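Local coordinates for oxidoreductase, zinc-binding dehydrogenase family (Myxococcus xanthus, PDB 5K1S), which is a zinc-containing medium-chain reductase involved in an alternative route of isovaleryl coenzyme A biosynthesis, probably acting as an NADP-dependent oxidoreductase, at residues V143-S155 and Q311-T323. Residues are numbered along the deposited sequence; the frame is centred on the assembly and turned at random.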
loop_
_atom_site.group_PDB
_atom_site.type_symbol
_atom_site.label_atom_id
_atom_site.label_comp_id
_atom_site.label_asym_id
_atom_site.label_seq_id
_atom_site.Cartn_x
_atom_site.Cartn_y
_atom_site.Cartn_z
ATOM N N VAL A 143 -26.583 15.085 -19.618
ATOM C CA VAL A 143 -26.755 15.761 -18.339
ATOM C C VAL A 143 -25.644 15.312 -17.405
ATOM O O VAL A 143 -25.183 14.169 -17.453
ATOM C CB VAL A 143 -28.153 15.480 -17.751
ATOM C CG1 VAL A 143 -28.224 15.877 -16.278
ATOM C CG2 VAL A 143 -29.204 16.238 -18.541
ATOM N N ALA A 144 -25.209 16.222 -16.543
ATOM C CA ALA A 144 -24.112 15.939 -15.630
ATOM C C ALA A 144 -24.310 16.684 -14.317
ATOM O O ALA A 144 -24.444 17.914 -14.323
ATOM C CB ALA A 144 -22.777 16.337 -16.259
ATOM N N PRO A 145 -24.342 15.994 -13.177
ATOM C CA PRO A 145 -24.306 16.712 -11.899
ATOM C C PRO A 145 -23.046 17.560 -11.817
ATOM O O PRO A 145 -21.967 17.137 -12.233
ATOM C CB PRO A 145 -24.307 15.588 -10.853
ATOM C CG PRO A 145 -24.848 14.395 -11.564
ATOM C CD PRO A 145 -24.415 14.535 -12.986
ATOM N N VAL A 146 -23.190 18.776 -11.288
ATOM C CA VAL A 146 -22.042 19.675 -11.229
ATOM C C VAL A 146 -20.894 19.027 -10.468
ATOM O O VAL A 146 -19.722 19.336 -10.715
ATOM C CB VAL A 146 -22.444 21.029 -10.608
ATOM C CG1 VAL A 146 -23.460 21.736 -11.502
ATOM C CG2 VAL A 146 -22.997 20.840 -9.200
ATOM N N GLY A 147 -21.202 18.109 -9.552
ATOM C CA GLY A 147 -20.173 17.444 -8.776
ATOM C C GLY A 147 -19.255 16.545 -9.579
ATOM O O GLY A 147 -18.201 16.155 -9.065
ATOM N N GLY A 148 -19.621 16.214 -10.815
ATOM C CA GLY A 148 -18.802 15.343 -11.636
ATOM C C GLY A 148 -18.200 16.019 -12.853
ATOM O O GLY A 148 -17.885 15.347 -13.841
ATOM N N LEU A 149 -18.022 17.337 -12.795
ATOM C CA LEU A 149 -17.515 18.110 -13.921
ATOM C C LEU A 149 -16.182 18.755 -13.571
ATOM O O LEU A 149 -15.976 19.205 -12.440
ATOM C CB LEU A 149 -18.514 19.200 -14.339
ATOM C CG LEU A 149 -19.831 18.743 -14.969
ATOM C CD1 LEU A 149 -20.676 19.953 -15.332
ATOM C CD2 LEU A 149 -19.591 17.872 -16.197
ATOM N N GLY A 150 -15.281 18.785 -14.550
ATOM C CA GLY A 150 -14.040 19.530 -14.448
ATOM C C GLY A 150 -14.029 20.664 -15.451
ATOM O O GLY A 150 -14.737 20.599 -16.459
ATOM N N ARG A 151 -13.235 21.701 -15.203
ATOM C CA ARG A 151 -13.255 22.910 -16.018
ATOM C C ARG A 151 -12.159 22.860 -17.074
ATOM O O ARG A 151 -10.985 22.645 -16.752
ATOM C CB ARG A 151 -13.093 24.150 -15.141
ATOM C CG ARG A 151 -14.212 24.299 -14.133
ATOM C CD ARG A 151 -14.207 25.651 -13.460
ATOM N NE ARG A 151 -15.434 25.861 -12.695
ATOM C CZ ARG A 151 -16.575 26.303 -13.213
ATOM N NH1 ARG A 151 -16.663 26.589 -14.506
ATOM N NH2 ARG A 151 -17.637 26.458 -12.435
ATOM N N VAL A 152 -12.547 23.066 -18.327
ATOM C CA VAL A 152 -11.626 23.001 -19.457
ATOM C C VAL A 152 -11.143 24.419 -19.752
ATOM O O VAL A 152 -11.972 25.283 -20.079
ATOM C CB VAL A 152 -12.302 22.391 -20.690
ATOM C CG1 VAL A 152 -11.321 22.314 -21.857
ATOM C CG2 VAL A 152 -12.858 21.011 -20.360
ATOM N N PRO A 153 -9.845 24.704 -19.655
ATOM C CA PRO A 153 -9.363 26.036 -20.035
ATOM C C PRO A 153 -9.726 26.357 -21.476
ATOM O O PRO A 153 -9.766 25.480 -22.342
ATOM C CB PRO A 153 -7.845 25.938 -19.846
ATOM C CG PRO A 153 -7.648 24.815 -18.887
ATOM C CD PRO A 153 -8.752 23.844 -19.166
ATOM N N ALA A 154 -10.001 27.638 -21.728
ATOM C CA ALA A 154 -10.367 28.064 -23.073
ATOM C C ALA A 154 -9.271 27.765 -24.085
ATOM O O ALA A 154 -9.560 27.656 -25.282
ATOM C CB ALA A 154 -10.689 29.557 -23.080
ATOM N N SER A 155 -8.028 27.623 -23.633
ATOM C CA SER A 155 -6.902 27.370 -24.521
ATOM C C SER A 155 -6.768 25.906 -24.916
ATOM O O SER A 155 -5.859 25.574 -25.686
ATOM C CB SER A 155 -5.604 27.836 -23.855
ATOM O OG SER A 155 -4.484 27.608 -24.694
ATOM N N GLN A 311 -12.706 15.697 -8.603
ATOM C CA GLN A 311 -13.040 16.933 -9.304
ATOM C C GLN A 311 -11.864 17.901 -9.296
ATOM O O GLN A 311 -11.623 18.610 -10.281
ATOM C CB GLN A 311 -14.272 17.569 -8.660
ATOM C CG GLN A 311 -14.942 18.634 -9.501
ATOM C CD GLN A 311 -16.261 19.097 -8.907
ATOM O OE1 GLN A 311 -16.399 19.221 -7.690
ATOM N NE2 GLN A 311 -17.241 19.349 -9.768
ATOM N N ALA A 312 -11.111 17.938 -8.194
ATOM C CA ALA A 312 -9.952 18.820 -8.118
ATOM C C ALA A 312 -8.818 18.318 -9.000
ATOM O O ALA A 312 -8.153 19.111 -9.678
ATOM C CB ALA A 312 -9.485 18.947 -6.669
ATOM N N GLU A 313 -8.577 17.005 -9.000
ATOM C CA GLU A 313 -7.492 16.451 -9.801
ATOM C C GLU A 313 -7.737 16.667 -11.289
ATOM O O GLU A 313 -6.802 16.954 -12.045
ATOM C CB GLU A 313 -7.330 14.963 -9.499
ATOM C CG GLU A 313 -6.887 14.671 -8.075
ATOM C CD GLU A 313 -7.233 13.264 -7.633
ATOM O OE1 GLU A 313 -7.852 12.522 -8.423
ATOM O OE2 GLU A 313 -6.894 12.902 -6.490
ATOM N N LEU A 314 -8.989 16.528 -11.732
ATOM C CA LEU A 314 -9.293 16.760 -13.139
ATOM C C LEU A 314 -9.102 18.226 -13.505
ATOM O O LEU A 314 -8.543 18.536 -14.565
ATOM C CB LEU A 314 -10.719 16.308 -13.456
ATOM C CG LEU A 314 -11.179 16.548 -14.899
ATOM C CD1 LEU A 314 -10.248 15.868 -15.896
ATOM C CD2 LEU A 314 -12.610 16.070 -15.100
ATOM N N ASP A 315 -9.563 19.143 -12.650
ATOM C CA ASP A 315 -9.307 20.560 -12.886
ATOM C C ASP A 315 -7.815 20.820 -13.039
ATOM O O ASP A 315 -7.397 21.579 -13.921
ATOM C CB ASP A 315 -9.879 21.402 -11.743
ATOM C CG ASP A 315 -11.395 21.497 -11.783
ATOM O OD1 ASP A 315 -11.977 21.406 -12.886
ATOM O OD2 ASP A 315 -12.007 21.668 -10.709
ATOM N N GLU A 316 -6.997 20.193 -12.191
ATOM C CA GLU A 316 -5.552 20.361 -12.292
ATOM C C GLU A 316 -5.003 19.674 -13.537
ATOM O O GLU A 316 -4.150 20.235 -14.236
ATOM C CB GLU A 316 -4.878 19.813 -11.033
ATOM C CG GLU A 316 -3.364 19.954 -11.017
ATOM C CD GLU A 316 -2.908 21.401 -11.043
ATOM O OE1 GLU A 316 -3.762 22.303 -10.897
ATOM O OE2 GLU A 316 -1.693 21.636 -11.213
ATOM N N ALA A 317 -5.474 18.461 -13.826
ATOM C CA ALA A 317 -5.015 17.749 -15.015
ATOM C C ALA A 317 -5.344 18.534 -16.278
ATOM O O ALA A 317 -4.494 18.703 -17.159
ATOM C CB ALA A 317 -5.645 16.358 -15.067
ATOM N N LEU A 318 -6.583 19.018 -16.384
ATOM C CA LEU A 318 -6.960 19.835 -17.533
ATOM C C LEU A 318 -6.078 21.071 -17.637
ATOM O O LEU A 318 -5.695 21.481 -18.739
ATOM C CB LEU A 318 -8.433 20.231 -17.430
ATOM C CG LEU A 318 -9.433 19.076 -17.532
ATOM C CD1 LEU A 318 -10.821 19.525 -17.105
ATOM C CD2 LEU A 318 -9.465 18.520 -18.946
ATOM N N ARG A 319 -5.738 21.678 -16.498
ATOM C CA ARG A 319 -4.869 22.850 -16.517
ATOM C C ARG A 319 -3.478 22.492 -17.023
ATOM O O ARG A 319 -2.868 23.261 -17.777
ATOM C CB ARG A 319 -4.788 23.464 -15.121
ATOM C CG ARG A 319 -4.105 24.822 -15.089
ATOM C CD ARG A 319 -3.819 25.277 -13.669
ATOM N NE ARG A 319 -2.873 24.394 -12.992
ATOM C CZ ARG A 319 -1.563 24.382 -13.221
ATOM N NH1 ARG A 319 -1.032 25.200 -14.120
ATOM N NH2 ARG A 319 -0.781 23.544 -12.554
ATOM N N LEU A 320 -2.958 21.329 -16.621
ATOM C CA LEU A 320 -1.621 20.930 -17.048
ATOM C C LEU A 320 -1.550 20.714 -18.554
ATOM O O LEU A 320 -0.511 20.981 -19.169
ATOM C CB LEU A 320 -1.196 19.662 -16.308
ATOM C CG LEU A 320 -0.909 19.841 -14.815
ATOM C CD1 LEU A 320 -0.808 18.494 -14.124
ATOM C CD2 LEU A 320 0.368 20.642 -14.607
ATOM N N THR A 321 -2.634 20.236 -19.167
ATOM C CA THR A 321 -2.627 20.027 -20.610
ATOM C C THR A 321 -2.680 21.353 -21.359
ATOM O O THR A 321 -2.015 21.518 -22.388
ATOM C CB THR A 321 -3.799 19.137 -21.020
ATOM O OG1 THR A 321 -3.828 17.966 -20.194
ATOM C CG2 THR A 321 -3.662 18.716 -22.478
ATOM N N ALA A 322 -3.466 22.308 -20.859
ATOM C CA ALA A 322 -3.562 23.605 -21.521
ATOM C C ALA A 322 -2.238 24.356 -21.458
ATOM O O ALA A 322 -1.876 25.067 -22.403
ATOM C CB ALA A 322 -4.680 24.432 -20.890
ATOM N N THR A 323 -1.501 24.211 -20.355
ATOM C CA THR A 323 -0.224 24.902 -20.212
ATOM C C THR A 323 0.899 24.192 -20.957
ATOM O O THR A 323 1.853 24.843 -21.397
ATOM C CB THR A 323 0.147 25.032 -18.734
ATOM O OG1 THR A 323 0.253 23.729 -18.147
ATOM C CG2 THR A 323 -0.901 25.845 -17.985
#
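Gln311, in the first turn of helix 311-323, reaches across to the backbone of the turn that leads into strand 149-151. With CG anti to the backbone N (chi1 -164°) and the chain extended beyond it, the amide arrives at two carbonyls. NE2 donates to Leu149 O at 3.0 Å, on a lone pair in the carbonyl plane and close to the plane of its own amide; a second, weak bond runs from NE2 to Val146 O. A leucine in its place would probably leave both carbonyls without this donor and the turn less firmly tied to the helix.

One turn on, Asp315 OD1 accepts from Arg151 N at 2.7 Å, a fairly straight bond (162°) in which the N-H comes at the oxygen almost end-on to its C-O bond. The Arg151 side chain runs beside Asp315 without a salt bridge, NE staying 5.6 Å from OD1, and its guanidinium makes a cation-pi contact with Trp95.

Between these polar ties Gly150, which has no side chain, lies close against the helix, with Leu314 CD2 3.8 Å from Gly150 CA. Leu318 lays CD1 against the Arg151 carbonyl and 4.1 Å from Val152 CG2, while the Pro153 ring crosses it at about a right angle and sets CG 3.6 Å from Ala322 CB.

Alongside, Gly150 and Val152 hydrogen-bond in antiparallel fashion to strand 100-103; Leu314 and Ala317 also pack on helix 165-178. The strand and helix run 33° apart; the contact joins the GroES-like catalytic domain to the helix that follows the last strand of the Rossmann sheet, as in medium-chain dehydrogenases.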